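Local coordinates for aminoglycoside phosphotransferase (Alicyclobacillus acidocaldarius subsp. acidocaldarius, PDB 4PDY), which probably transfers a phosphate group to a small-molecule substrate, using a protein-kinase-like fold, at residues 129-134 against 221-226; 210-215 against 249-254. All blocks are in the same frame, centred on the assembly; numbering follows the deposited sequence.

Interaction 1: residues 129-134 against 221-226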
loop_
_atom_site.group_PDB
_atom_site.type_symbol
_atom_site.label_atom_id
_atom_site.label_comp_id
_atom_site.label_asym_id
_atom_site.label_seq_id
_atom_site.Cartn_x
_atom_site.Cartn_y
_atom_site.Cartn_z
ATOM N N TYR A 129 13.315 1.179 -2.654
ATOM C CA TYR A 129 14.144 2.285 -3.087
ATOM C C TYR A 129 13.279 3.422 -3.601
ATOM O O TYR A 129 13.460 4.601 -3.265
ATOM C CB TYR A 129 15.142 1.781 -4.148
ATOM C CG TYR A 129 16.251 2.728 -4.528
ATOM C CD1 TYR A 129 17.072 3.296 -3.563
ATOM C CD2 TYR A 129 16.538 2.974 -5.869
ATOM C CE1 TYR A 129 18.112 4.142 -3.929
ATOM C CE2 TYR A 129 17.568 3.807 -6.232
ATOM C CZ TYR A 129 18.352 4.392 -5.265
ATOM O OH TYR A 129 19.377 5.226 -5.622
ATOM N N THR A 130 12.357 3.070 -4.491
ATOM C CA THR A 130 11.477 4.055 -5.082
ATOM C C THR A 130 10.605 4.759 -4.019
ATOM O O THR A 130 10.453 5.990 -4.060
ATOM C CB THR A 130 10.621 3.383 -6.176
ATOM O OG1 THR A 130 11.475 3.097 -7.293
ATOM C CG2 THR A 130 9.453 4.237 -6.582
ATOM N N LEU A 131 10.002 3.972 -3.132
ATOM C CA LEU A 131 9.189 4.567 -2.068
ATOM C C LEU A 131 10.014 5.532 -1.196
ATOM O O LEU A 131 9.543 6.614 -0.840
ATOM C CB LEU A 131 8.574 3.467 -1.210
ATOM C CG LEU A 131 7.456 2.652 -1.883
ATOM C CD1 LEU A 131 7.204 1.395 -1.057
ATOM C CD2 LEU A 131 6.182 3.468 -2.076
ATOM N N ALA A 132 11.230 5.129 -0.867
ATOM C CA ALA A 132 12.120 5.974 -0.084
ATOM C C ALA A 132 12.469 7.255 -0.822
ATOM O O ALA A 132 12.530 8.338 -0.254
ATOM C CB ALA A 132 13.358 5.201 0.275
ATOM N N GLN A 133 12.724 7.130 -2.125
ATOM C CA GLN A 133 13.021 8.304 -2.942
ATOM C C GLN A 133 11.841 9.263 -2.982
ATOM O O GLN A 133 12.021 10.478 -2.941
ATOM C CB GLN A 133 13.424 7.898 -4.368
ATOM C CG GLN A 133 14.775 7.229 -4.457
ATOM C CD GLN A 133 15.136 6.836 -5.865
ATOM O OE1 GLN A 133 14.256 6.416 -6.644
ATOM N NE2 GLN A 133 16.403 7.029 -6.237
ATOM N N PHE A 134 10.635 8.725 -3.114
ATOM C CA PHE A 134 9.444 9.571 -3.116
ATOM C C PHE A 134 9.300 10.340 -1.797
ATOM O O PHE A 134 9.024 11.530 -1.796
ATOM C CB PHE A 134 8.200 8.717 -3.389
ATOM C CG PHE A 134 6.899 9.489 -3.351
ATOM C CD1 PHE A 134 6.666 10.534 -4.222
ATOM C CD2 PHE A 134 5.911 9.163 -2.444
ATOM C CE1 PHE A 134 5.480 11.237 -4.191
ATOM C CE2 PHE A 134 4.722 9.845 -2.409
ATOM C CZ PHE A 134 4.513 10.906 -3.270
ATOM N N TRP A 221 5.876 12.606 1.867
ATOM C CA TRP A 221 4.668 11.868 1.555
ATOM C C TRP A 221 4.942 10.380 1.460
ATOM O O TRP A 221 6.014 9.955 1.013
ATOM C CB TRP A 221 4.103 12.352 0.217
ATOM C CG TRP A 221 3.560 13.731 0.217
ATOM C CD1 TRP A 221 4.110 14.849 0.799
ATOM C CD2 TRP A 221 2.373 14.176 -0.450
ATOM N NE1 TRP A 221 3.315 15.950 0.558
ATOM C CE2 TRP A 221 2.234 15.559 -0.190
ATOM C CE3 TRP A 221 1.384 13.530 -1.208
ATOM C CZ2 TRP A 221 1.168 16.307 -0.695
ATOM C CZ3 TRP A 221 0.328 14.264 -1.688
ATOM C CH2 TRP A 221 0.231 15.642 -1.447
ATOM N N CYS A 222 3.952 9.591 1.834
ATOM C CA CYS A 222 3.888 8.172 1.506
ATOM C C CYS A 222 2.934 7.968 0.345
ATOM O O CYS A 222 2.036 8.762 0.118
ATOM C CB CYS A 222 3.422 7.321 2.700
ATOM S SG CYS A 222 4.681 6.992 3.938
ATOM N N HIS A 223 3.166 6.878 -0.391
ATOM C CA HIS A 223 2.303 6.498 -1.496
ATOM C C HIS A 223 0.986 5.885 -1.004
ATOM O O HIS A 223 -0.087 6.201 -1.501
ATOM C CB HIS A 223 3.064 5.512 -2.382
ATOM C CG HIS A 223 2.286 5.023 -3.563
ATOM N ND1 HIS A 223 1.471 3.919 -3.496
ATOM C CD2 HIS A 223 2.224 5.467 -4.839
ATOM C CE1 HIS A 223 0.949 3.690 -4.696
ATOM N NE2 HIS A 223 1.373 4.630 -5.509
ATOM N N LEU A 224 1.081 4.990 -0.016
ATOM C CA LEU A 224 -0.085 4.432 0.694
ATOM C C LEU A 224 -1.018 3.566 -0.151
ATOM O O LEU A 224 -2.132 3.275 0.254
ATOM C CB LEU A 224 -0.872 5.515 1.426
ATOM C CG LEU A 224 -0.044 6.315 2.446
ATOM C CD1 LEU A 224 -0.853 7.414 3.117
ATOM C CD2 LEU A 224 0.575 5.395 3.492
ATOM N N ASP A 225 -0.537 3.081 -1.300
ATOM C CA ASP A 225 -1.269 2.041 -2.021
ATOM C C ASP A 225 -0.267 1.102 -2.672
ATOM O O ASP A 225 -0.241 0.893 -3.901
ATOM C CB ASP A 225 -2.215 2.669 -3.032
ATOM C CG ASP A 225 -3.308 1.722 -3.482
ATOM O OD1 ASP A 225 -3.480 0.631 -2.883
ATOM O OD2 ASP A 225 -4.001 2.084 -4.448
ATOM N N VAL A 226 0.540 0.500 -1.823
ATOM C CA VAL A 226 1.694 -0.280 -2.219
ATOM C C VAL A 226 1.285 -1.712 -2.474
ATOM O O VAL A 226 1.426 -2.598 -1.629
ATOM C CB VAL A 226 2.804 -0.188 -1.156
ATOM C CG1 VAL A 226 4.034 -0.949 -1.597
ATOM C CG2 VAL A 226 3.127 1.282 -0.881
#
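Phe134 and Leu131, one turn apart on helix 121-137, meet the 221-226 segment in different ways, ring edge against backbone and methyls against side chains. With CG anti to its backbone N (chi1 177°), Phe134 reaches straight off the helix and sets the CD2-CE2 side of its ring along the main chain. Cys222 C lies in the ring plane, 3.8 Å from Phe134 CE2, while Trp221 O approaches Phe134 CD2 obliquely at 3.5 Å. Trp221 crosses the ring at a slant, touching with its CB (3.7 Å from Phe134 CE2), and its indole leads away to bond Phe141 O through NE1. An alanine in place of Phe134 would remove the whole ring and would probably leave the backbone around Trp221 and Cys222 poorly packed against the helix. Leu131 swings CD2 onto His223 CB (3.7 Å) and meets Val226 tip to tip, CD2 to CG2 at 3.9 Å. The His223 imidazole is held at both nitrogens: ND1 accepts Asp225 N at 3.1 Å, tilted 31° out of the ring plane, and NE2 bonds Ile242 O, consistent with a neutral ring protonated on NE2. His223, Asp225 and Asn230 match the H-x-D-x(4)-N signature of aminoglycoside phosphotransferases, so this helix packs behind what is probably the catalytic loop, touching it at His223 and Val226.

Interaction 2: residues 210-215 against 249-254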
loop_
_atom_site.group_PDB
_atom_site.type_symbol
_atom_site.label_atom_id
_atom_site.label_comp_id
_atom_site.label_asym_id
_atom_site.label_seq_id
_atom_site.Cartn_x
_atom_site.Cartn_y
_atom_site.Cartn_z
ATOM N N ALA A 210 7.879 9.570 19.396
ATOM C CA ALA A 210 8.791 10.632 18.993
ATOM C C ALA A 210 9.120 10.563 17.501
ATOM O O ALA A 210 9.177 11.592 16.828
ATOM C CB ALA A 210 10.067 10.571 19.832
ATOM N N TYR A 211 9.318 9.351 17.000
ATOM C CA TYR A 211 9.530 9.160 15.565
ATOM C C TYR A 211 8.336 9.647 14.719
ATOM O O TYR A 211 8.508 10.402 13.749
ATOM C CB TYR A 211 9.847 7.699 15.268
ATOM C CG TYR A 211 9.703 7.394 13.802
ATOM C CD1 TYR A 211 10.710 7.722 12.901
ATOM C CD2 TYR A 211 8.538 6.821 13.310
ATOM C CE1 TYR A 211 10.545 7.478 11.531
ATOM C CE2 TYR A 211 8.379 6.588 11.958
ATOM C CZ TYR A 211 9.375 6.935 11.091
ATOM O OH TYR A 211 9.210 6.662 9.756
ATOM N N LEU A 212 7.136 9.240 15.115
ATOM C CA LEU A 212 5.942 9.558 14.349
ATOM C C LEU A 212 5.726 11.063 14.342
ATOM O O LEU A 212 5.424 11.654 13.321
ATOM C CB LEU A 212 4.725 8.807 14.889
ATOM C CG LEU A 212 4.800 7.269 14.775
ATOM C CD1 LEU A 212 3.699 6.607 15.578
ATOM C CD2 LEU A 212 4.697 6.823 13.320
ATOM N N GLU A 213 5.916 11.690 15.497
ATOM C CA GLU A 213 5.735 13.134 15.585
ATOM C C GLU A 213 6.779 13.910 14.797
ATOM O O GLU A 213 6.455 14.929 14.158
ATOM C CB GLU A 213 5.740 13.575 17.039
ATOM C CG GLU A 213 4.571 13.035 17.841
ATOM C CD GLU A 213 4.672 13.358 19.331
ATOM O OE1 GLU A 213 5.789 13.640 19.838
ATOM O OE2 GLU A 213 3.620 13.317 20.001
ATOM N N ALA A 214 8.028 13.463 14.846
ATOM C CA ALA A 214 9.094 14.098 14.069
ATOM C C ALA A 214 8.805 14.000 12.568
ATOM O O ALA A 214 8.999 14.968 11.834
ATOM C CB ALA A 214 10.427 13.456 14.384
ATOM N N GLU A 215 8.349 12.838 12.115
ATOM C CA GLU A 215 7.964 12.657 10.702
ATOM C C GLU A 215 6.839 13.592 10.298
ATOM O O GLU A 215 6.888 14.192 9.222
ATOM C CB GLU A 215 7.576 11.204 10.453
ATOM C CG GLU A 215 8.764 10.275 10.261
ATOM C CD GLU A 215 9.406 10.412 8.884
ATOM O OE1 GLU A 215 8.763 10.094 7.868
ATOM O OE2 GLU A 215 10.563 10.849 8.816
ATOM N N PRO A 249 1.118 13.370 3.114
ATOM C CA PRO A 249 2.156 13.404 4.123
ATOM C C PRO A 249 1.878 12.321 5.189
ATOM O O PRO A 249 0.769 12.244 5.735
ATOM C CB PRO A 249 2.028 14.822 4.717
ATOM C CG PRO A 249 1.438 15.639 3.606
ATOM C CD PRO A 249 0.490 14.686 2.934
ATOM N N ALA A 250 2.874 11.503 5.481
ATOM C CA ALA A 250 2.730 10.419 6.453
ATOM C C ALA A 250 4.084 9.867 6.803
ATOM O O ALA A 250 5.001 9.937 5.983
ATOM C CB ALA A 250 1.835 9.326 5.918
ATOM N N PRO A 251 4.235 9.294 8.017
ATOM C CA PRO A 251 5.535 8.774 8.390
ATOM C C PRO A 251 5.987 7.674 7.441
ATOM O O PRO A 251 5.196 6.817 7.071
ATOM C CB PRO A 251 5.302 8.230 9.798
ATOM C CG PRO A 251 4.187 9.062 10.340
ATOM C CD PRO A 251 3.286 9.258 9.144
ATOM N N ARG A 252 7.274 7.696 7.121
ATOM C CA ARG A 252 7.873 6.733 6.218
ATOM C C ARG A 252 7.628 5.287 6.633
ATOM O O ARG A 252 7.484 4.396 5.784
ATOM C CB ARG A 252 9.360 7.029 6.064
ATOM C CG ARG A 252 10.017 6.267 4.942
ATOM C CD ARG A 252 11.410 6.750 4.631
ATOM N NE ARG A 252 12.372 6.308 5.649
ATOM C CZ ARG A 252 13.667 6.100 5.429
ATOM N NH1 ARG A 252 14.188 6.289 4.212
ATOM N NH2 ARG A 252 14.450 5.665 6.409
ATOM N N ALA A 253 7.564 5.027 7.928
ATOM C CA ALA A 253 7.303 3.702 8.439
ATOM C C ALA A 253 6.029 3.062 7.879
ATOM O O ALA A 253 5.921 1.826 7.832
ATOM C CB ALA A 253 7.228 3.749 9.973
ATOM N N LEU A 254 5.039 3.876 7.512
ATOM C CA LEU A 254 3.810 3.302 6.958
ATOM C C LEU A 254 4.053 2.585 5.628
ATOM O O LEU A 254 3.669 1.435 5.493
ATOM C CB LEU A 254 2.736 4.350 6.792
ATOM C CG LEU A 254 2.124 4.912 8.084
ATOM C CD1 LEU A 254 1.039 5.919 7.758
ATOM C CD2 LEU A 254 1.572 3.806 8.970
#
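Two hydrogen bonds grip Tyr211 OH: the backbone N of Ala253 donates to it at 3.0 Å, somewhat bent (141°), and Glu291 OE2 of helix 289-300 is its second partner. The phenol gets there because CG stands anti to the backbone N, sending the ring off helix 206-218 to the start of helix 252-266. On the way the ring meets the methyl of Ala253 at a slant, Ala253 CB lying 3.7 Å from Tyr211 CE2. One turn later Glu215 takes the neighbouring amide: Arg252 N donates to Glu215 OE1 at 2.9 Å and nearly straight (163°), meeting the oxygen from above the carboxylate plane, while His135 NE2 adds a weak bond to the same oxygen. Glu215 is bent at chi2 (-76°), so that CB and CG first lie on Pro251, CB to CB at 3.8 Å, and the carboxylate then folds back to the amide. Leu212 crosses the proline ring at about a right angle, its CD2 3.8 Å from Pro251 CG. The Arg252 side chain turns elsewhere, to a salt bridge with Glu291 and to the carbonyls of Phe281 and Arg285. The N-H groups of Arg252 and Ala253, where helix 252-266 starts, are thus satisfied by side chains of another helix. The Arg252 guanidinium, paired with Glu291, is not in contact with Glu215; it is the Arg252 N-H and the positive end of the helix dipole that would be expected to stabilise Glu215 as the ionised carboxylate.

In the fold
The centres of interactions 1 and 2 lie about 13 Å apart, in the largely helical part of the chain. Their segments alternate along the sequence: 129-134, 210-215, 221-226, 249-254. Helix 206-218 runs almost directly into strand 221-222, which pairs antiparallel with 248-249, so this small sheet joins the two contacts; Cys222 SG packs on Pro251 O at 3.2 Å. His135 sits on helix 121-137 and so ties that helix to interaction 2 as well. The helix held by interaction 2 also bonds, through Asp255, the amides of His223 and Leu224 in the loop that is probably catalytic, where the His223 side chain is about 11 Å from the bound histidine.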